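Local coordinates for protein poly A polymerase (PDB 4WBY) that adds the terminal adenosine to tRNAs ending in CC, using ATP and magnesium, as the A-adding nucleotidyltransferase of Aquifex aeolicus, at residues E51-A54 and I55-A58; K112-L115 and I116-F120. One frame throughout, in Å; residues are numbered along the deposited sequence.

Contact 1: E51-A54 and I55-A58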
ATOM      1  N   GLU A  51      -5.202  -4.980 -28.774  1.00 17.62           N
ATOM      2  CA  GLU A  51      -4.986  -6.149 -29.606  1.00 19.55           C
ATOM      3  C   GLU A  51      -4.265  -5.650 -30.841  1.00 23.03           C
ATOM      4  O   GLU A  51      -4.894  -5.213 -31.803  1.00 29.25           O
ATOM      5  CB  GLU A  51      -6.306  -6.847 -29.948  1.00 19.78           C
ATOM      6  CG  GLU A  51      -6.918  -7.599 -28.756  1.00 20.31           C
ATOM      7  CD  GLU A  51      -8.330  -8.111 -29.015  1.00 21.27           C
ATOM      8  OE1 GLU A  51      -9.117  -7.419 -29.682  1.00 24.67           O
ATOM      9  OE2 GLU A  51      -8.660  -9.219 -28.549  1.00 22.26           O
ATOM     10  N   GLY A  52      -2.935  -5.689 -30.787  1.00 21.52           N
ATOM     11  CA  GLY A  52      -2.100  -5.082 -31.803  1.00 22.88           C
ATOM     12  C   GLY A  52      -1.017  -4.231 -31.167  1.00 21.04           C
ATOM     13  O   GLY A  52      -0.758  -4.338 -29.970  1.00 20.57           O
ATOM     14  N   ASN A  53      -0.383  -3.381 -31.967  1.00 21.42           N
ATOM     15  CA  ASN A  53       0.779  -2.632 -31.506  1.00 21.97           C
ATOM     16  C   ASN A  53       0.420  -1.451 -30.598  1.00 20.51           C
ATOM     17  O   ASN A  53       0.150  -0.343 -31.073  1.00 21.42           O
ATOM     18  CB  ASN A  53       1.589  -2.149 -32.710  1.00 25.39           C
ATOM     19  CG  ASN A  53       2.981  -1.691 -32.328  1.00 28.23           C
ATOM     20  OD1 ASN A  53       3.188  -1.145 -31.246  1.00 28.42           O
ATOM     21  ND2 ASN A  53       3.946  -1.916 -33.213  1.00 30.96           N
ATOM     22  N   ALA A  54       0.439  -1.700 -29.292  1.00 19.61           N
ATOM     23  CA  ALA A  54       0.093  -0.687 -28.295  1.00 17.43           C
ATOM     24  C   ALA A  54       1.023   0.519 -28.328  1.00 17.66           C
ATOM     25  O   ALA A  54       0.598   1.647 -28.098  1.00 17.71           O
ATOM     26  CB  ALA A  54       0.106  -1.297 -26.912  1.00 17.17           C
ATOM     27  N   ILE A  55       2.296   0.279 -28.594  1.00 18.97           N
ATOM     28  CA  ILE A  55       3.256   1.373 -28.626  1.00 19.10           C
ATOM     29  C   ILE A  55       2.935   2.346 -29.758  1.00 19.78           C
ATOM     30  O   ILE A  55       2.974   3.561 -29.567  1.00 19.95           O
ATOM     31  CB  ILE A  55       4.689   0.843 -28.755  1.00 20.04           C
ATOM     32  CG1 ILE A  55       5.049   0.072 -27.480  1.00 21.58           C
ATOM     33  CG2 ILE A  55       5.679   1.985 -28.989  1.00 23.01           C
ATOM     34  CD1 ILE A  55       6.422  -0.581 -27.495  1.00 24.00           C
ATOM     35  N   GLU A  56       2.579   1.831 -30.929  1.00 19.18           N
ATOM     36  CA  GLU A  56       2.279   2.733 -32.030  1.00 21.25           C
ATOM     37  C   GLU A  56       0.974   3.494 -31.780  1.00 19.59           C
ATOM     38  O   GLU A  56       0.858   4.660 -32.152  1.00 19.99           O
ATOM     39  CB  GLU A  56       2.243   1.978 -33.358  1.00 25.59           C
ATOM     40  CG  GLU A  56       3.635   1.559 -33.845  1.00 31.51           C
ATOM     41  CD  GLU A  56       4.641   2.718 -33.914  1.00 36.15           C
ATOM     42  OE1 GLU A  56       4.304   3.788 -34.469  1.00 39.64           O
ATOM     43  OE2 GLU A  56       5.777   2.554 -33.416  1.00 38.26           O
ATOM     44  N   LEU A  57       0.005   2.861 -31.124  1.00 17.69           N
ATOM     45  CA  LEU A  57      -1.223   3.571 -30.781  1.00 17.02           C
ATOM     46  C   LEU A  57      -0.906   4.709 -29.797  1.00 16.62           C
ATOM     47  O   LEU A  57      -1.356   5.845 -29.973  1.00 16.85           O
ATOM     48  CB  LEU A  57      -2.268   2.612 -30.192  1.00 17.95           C
ATOM     49  CG  LEU A  57      -3.686   3.171 -30.032  1.00 21.06           C
ATOM     50  CD1 LEU A  57      -4.675   2.032 -30.020  1.00 23.15           C
ATOM     51  CD2 LEU A  57      -3.856   3.994 -28.765  1.00 26.12           C
ATOM     52  N   ALA A  58      -0.130   4.394 -28.768  1.00 15.63           N
ATOM     53  CA  ALA A  58       0.256   5.379 -27.758  1.00 14.91           C
ATOM     54  C   ALA A  58       1.026   6.535 -28.377  1.00 14.88           C
ATOM     55  O   ALA A  58       0.810   7.695 -28.019  1.00 15.49           O
ATOM     56  CB  ALA A  58       1.099   4.723 -26.663  1.00 16.22           C
TER
HETATM   57  O   HOH W   1       6.657  -0.630 -32.416  1.00 53.69           O
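Asn53 caps the N-terminus of helix 54-65 by accepting a hydrogen bond from the backbone of Glu56, a local contact where the chain leaves strand 45-51 of the head-domain sheet and enters the helix. The bond from Glu56 N to Asn53 OD1 is 3.1 Å long and fairly straight at the hydrogen (158°), but the donor sits above the plane of the amide instead of on a lone pair. With CG anti to the backbone N (chi1 -165°), the Asn53 amide folds back over the first turn and gives this N-H a side-chain acceptor, the usual role of an N-cap asparagine. The other branch, ND2, lies 3.5 Å from CG of Glu56. Amide and carboxylate planes stand perpendicular, and a water is their go-between: it accepts from Asn53 ND2 at 3.1 Å and donates only weakly to Glu56 OE2. Behind the cap the helical ladder begins, Leu57 N bonding to Asn53 O at 3.2 Å and Ala58 N to Ala54 O at 2.9 Å. Gly52, just before the cap, takes a backbone conformation in which any side chain would collide with the carbonyl O of Glu51. Asn53 and Glu56 lie at the exposed surface, while the small and aliphatic side chains turn inward: Ala54, Leu57 and Ala58 pack on Phe89 of strand 85-91, Ala58 also meets Ala78 and Leu80 of strand 77-82, and Leu57 reaches Val16, Ile19 and Ala20 of helix 7-22.

Contact 2: K112-L115 and I116-F120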
ATOM      1  N   LYS A 112      -9.069 -11.993 -24.279  1.00 19.82           N
ATOM      2  CA  LYS A 112      -9.446 -13.019 -23.310  1.00 20.98           C
ATOM      3  C   LYS A 112      -8.209 -13.733 -22.764  1.00 22.07           C
ATOM      4  O   LYS A 112      -8.123 -14.025 -21.570  1.00 22.93           O
ATOM      5  CB  LYS A 112     -10.420 -14.028 -23.931  1.00 21.94           C
ATOM      6  CG  LYS A 112     -10.932 -15.091 -22.957  1.00 23.85           C
ATOM      7  CD  LYS A 112     -12.066 -15.907 -23.582  1.00 30.32           C
ATOM      8  CE  LYS A 112     -12.609 -16.962 -22.630  1.00 37.41           C
ATOM      9  NZ  LYS A 112     -13.609 -17.846 -23.305  1.00 41.99           N
ATOM     10  N   GLU A 113      -7.242 -13.989 -23.637  1.00 21.08           N
ATOM     11  CA  GLU A 113      -5.994 -14.615 -23.222  1.00 23.25           C
ATOM     12  C   GLU A 113      -5.182 -13.695 -22.318  1.00 23.51           C
ATOM     13  O   GLU A 113      -4.518 -14.151 -21.384  1.00 25.50           O
ATOM     14  CB  GLU A 113      -5.180 -15.020 -24.444  1.00 25.06           C
ATOM     15  CG  GLU A 113      -5.778 -16.206 -25.169  1.00 27.84           C
ATOM     16  CD  GLU A 113      -5.027 -16.565 -26.434  1.00 32.10           C
ATOM     17  OE1 GLU A 113      -4.792 -15.669 -27.270  1.00 31.60           O
ATOM     18  OE2 GLU A 113      -4.670 -17.749 -26.585  1.00 36.69           O
ATOM     19  N   ASP A 114      -5.249 -12.395 -22.584  1.00 21.22           N
ATOM     20  CA  ASP A 114      -4.573 -11.418 -21.738  1.00 19.29           C
ATOM     21  C   ASP A 114      -5.237 -11.281 -20.362  1.00 20.12           C
ATOM     22  O   ASP A 114      -4.576 -11.010 -19.358  1.00 22.69           O
ATOM     23  CB  ASP A 114      -4.546 -10.060 -22.431  1.00 19.71           C
ATOM     24  CG  ASP A 114      -3.799  -9.023 -21.634  1.00 23.60           C
ATOM     25  OD1 ASP A 114      -4.454  -8.299 -20.854  1.00 26.01           O
ATOM     26  OD2 ASP A 114      -2.559  -8.931 -21.786  1.00 23.25           O
ATOM     27  N   LEU A 115      -6.550 -11.454 -20.317  1.00 18.80           N
ATOM     28  CA  LEU A 115      -7.268 -11.313 -19.058  1.00 19.19           C
ATOM     29  C   LEU A 115      -7.155 -12.559 -18.181  1.00 18.89           C
ATOM     30  O   LEU A 115      -7.056 -12.452 -16.961  1.00 20.18           O
ATOM     31  CB  LEU A 115      -8.738 -10.998 -19.326  1.00 19.37           C
ATOM     32  CG  LEU A 115      -9.003  -9.656 -20.008  1.00 18.64           C
ATOM     33  CD1 LEU A 115     -10.484  -9.508 -20.290  1.00 21.30           C
ATOM     34  CD2 LEU A 115      -8.524  -8.530 -19.118  1.00 22.04           C
ATOM     35  N   ILE A 116      -7.162 -13.735 -18.800  1.00 19.91           N
ATOM     36  CA  ILE A 116      -7.246 -14.980 -18.043  1.00 21.61           C
ATOM     37  C   ILE A 116      -5.944 -15.251 -17.294  1.00 21.96           C
ATOM     38  O   ILE A 116      -5.903 -16.079 -16.382  1.00 23.74           O
ATOM     39  CB  ILE A 116      -7.595 -16.167 -18.970  1.00 23.43           C
ATOM     40  CG1 ILE A 116      -8.202 -17.331 -18.179  1.00 27.43           C
ATOM     41  CG2 ILE A 116      -6.384 -16.614 -19.771  1.00 22.89           C
ATOM     42  CD1 ILE A 116      -8.690 -18.470 -19.070  1.00 29.69           C
ATOM     43  N   ARG A 117      -4.887 -14.531 -17.657  1.00 21.97           N
ATOM     44  CA  ARG A 117      -3.598 -14.696 -16.995  1.00 23.62           C
ATOM     45  C   ARG A 117      -3.439 -13.776 -15.777  1.00 24.89           C
ATOM     46  O   ARG A 117      -2.398 -13.781 -15.130  1.00 28.42           O
ATOM     47  CB  ARG A 117      -2.459 -14.437 -17.980  1.00 27.45           C
ATOM     48  CG  ARG A 117      -2.445 -13.018 -18.455  1.00 28.01           C
ATOM     49  CD  ARG A 117      -1.159 -12.635 -19.141  1.00 29.22           C
ATOM     50  NE  ARG A 117      -1.230 -11.249 -19.594  1.00 29.12           N
ATOM     51  CZ  ARG A 117      -1.052 -10.195 -18.805  1.00 32.90           C
ATOM     52  NH1 ARG A 117      -0.783 -10.360 -17.515  1.00 34.18           N
ATOM     53  NH2 ARG A 117      -1.139  -8.970 -19.307  1.00 32.07           N
ATOM     54  N   ARG A 118      -4.467 -12.997 -15.455  1.00 21.00           N
ATOM     55  CA  ARG A 118      -4.378 -12.069 -14.322  1.00 20.73           C
ATOM     56  C   ARG A 118      -4.691 -12.758 -12.989  1.00 20.44           C
ATOM     57  O   ARG A 118      -4.877 -13.975 -12.955  1.00 24.24           O
ATOM     58  CB  ARG A 118      -5.294 -10.874 -14.579  1.00 20.78           C
ATOM     59  CG  ARG A 118      -4.705  -9.980 -15.673  1.00 22.66           C
ATOM     60  CD  ARG A 118      -5.700  -9.063 -16.339  1.00 23.03           C
ATOM     61  NE  ARG A 118      -5.082  -8.445 -17.510  1.00 22.28           N
ATOM     62  CZ  ARG A 118      -4.500  -7.250 -17.511  1.00 19.77           C
ATOM     63  NH1 ARG A 118      -4.479  -6.526 -16.398  1.00 19.21           N
ATOM     64  NH2 ARG A 118      -3.959  -6.772 -18.635  1.00 20.47           N
ATOM     65  N   ASP A 119      -4.714 -12.029 -11.874  1.00 15.39           N
ATOM     66  CA  ASP A 119      -4.755 -12.760 -10.602  1.00 14.88           C
ATOM     67  C   ASP A 119      -6.159 -13.200 -10.143  1.00 13.35           C
ATOM     68  O   ASP A 119      -6.368 -14.394  -9.900  1.00 15.46           O
ATOM     69  CB  ASP A 119      -4.047 -11.988  -9.472  1.00 15.85           C
ATOM     70  CG  ASP A 119      -4.463 -10.517  -9.346  1.00 16.76           C
ATOM     71  OD1 ASP A 119      -5.459 -10.050  -9.940  1.00 16.34           O
ATOM     72  OD2 ASP A 119      -3.759  -9.816  -8.585  1.00 18.70           O
ATOM     73  N   PHE A 120      -7.110 -12.276 -10.047  1.00 12.69           N
ATOM     74  CA  PHE A 120      -8.419 -12.581  -9.465  1.00 12.19           C
ATOM     75  C   PHE A 120      -9.528 -12.090 -10.370  1.00 11.85           C
ATOM     76  O   PHE A 120      -9.319 -11.166 -11.161  1.00 12.65           O
ATOM     77  CB  PHE A 120      -8.527 -11.971  -8.062  1.00 12.78           C
ATOM     78  CG  PHE A 120      -7.349 -12.298  -7.207  1.00 11.21           C
ATOM     79  CD1 PHE A 120      -7.111 -13.614  -6.834  1.00 13.35           C
ATOM     80  CD2 PHE A 120      -6.442 -11.316  -6.829  1.00 13.13           C
ATOM     81  CE1 PHE A 120      -5.996 -13.953  -6.087  1.00 12.47           C
ATOM     82  CE2 PHE A 120      -5.325 -11.645  -6.075  1.00 13.74           C
ATOM     83  CZ  PHE A 120      -5.095 -12.970  -5.710  1.00 13.81           C
TER
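The Arg117 guanidinium has Asp114 O over one face, 3.3 Å above its plane and toward the rim, with Arg118 NE higher above the same face; the Arg118 guanidinium instead receives the Asp114 carboxylate at its edge. Arg118 NH2 donates to the syn lone pair of Asp114 OD1 at 2.7 Å, nearly straight (166°) and in the guanidinium plane. Its NE bonds to Asp114 O at 3.2 Å, so two nitrogens hold side chain and backbone of one residue. Arg117 NH2 forms a salt bridge with Asp114 OD2 at 2.9 Å, from above the carboxylate, the two planes being perpendicular. That approach depends on CG of Arg117 lying between backbone N and carbonyl carbon (chi1 65°), which turns the chain back along the helix. Arg118 N donates a hydrogen bond to Leu115 O at 3.0 Å. Asp114 OD2 further accepts from Arg93 N, and Arg93 O takes Arg117 NE. With Arg118 replaced by an alanine, Asp114 OD1 would probably lose its salt-bridge mate and Asp114 O a donor, leaving Arg117 and Arg93 to hold the carboxylate by OD2. In this salt-bridge network one buried carboxylate probably offsets part of the positive charge of two arginines and holds Arg118, an ATP-binding residue, in a defined orientation.

How the contacts relate
Both contacts belong to the nucleotidyltransferase head domain and come in series along the chain: contact 1 opens helix 54-65, contact 2 runs from helix 111-116 into the following loop. Their centres are about 19 Å apart, and their nearest atoms, about 5 Å apart, do not touch. Strand 45-51 relates them: it runs into contact 1, while its Val49 packs against Asp114 and Arg118 of contact 2, and Glu51 OE2 accepts from Leu111 N at the start of the second helix. The same strand carries Asp45 and Asp47, inferred to bind magnesium. Contact 2 supplies the ATP-binding Arg118 and Asp119, whereas contact 1 holds no known ligand-binding residue, its Ala54 side chain lying about 11 Å from those of Asp47 and Arg118.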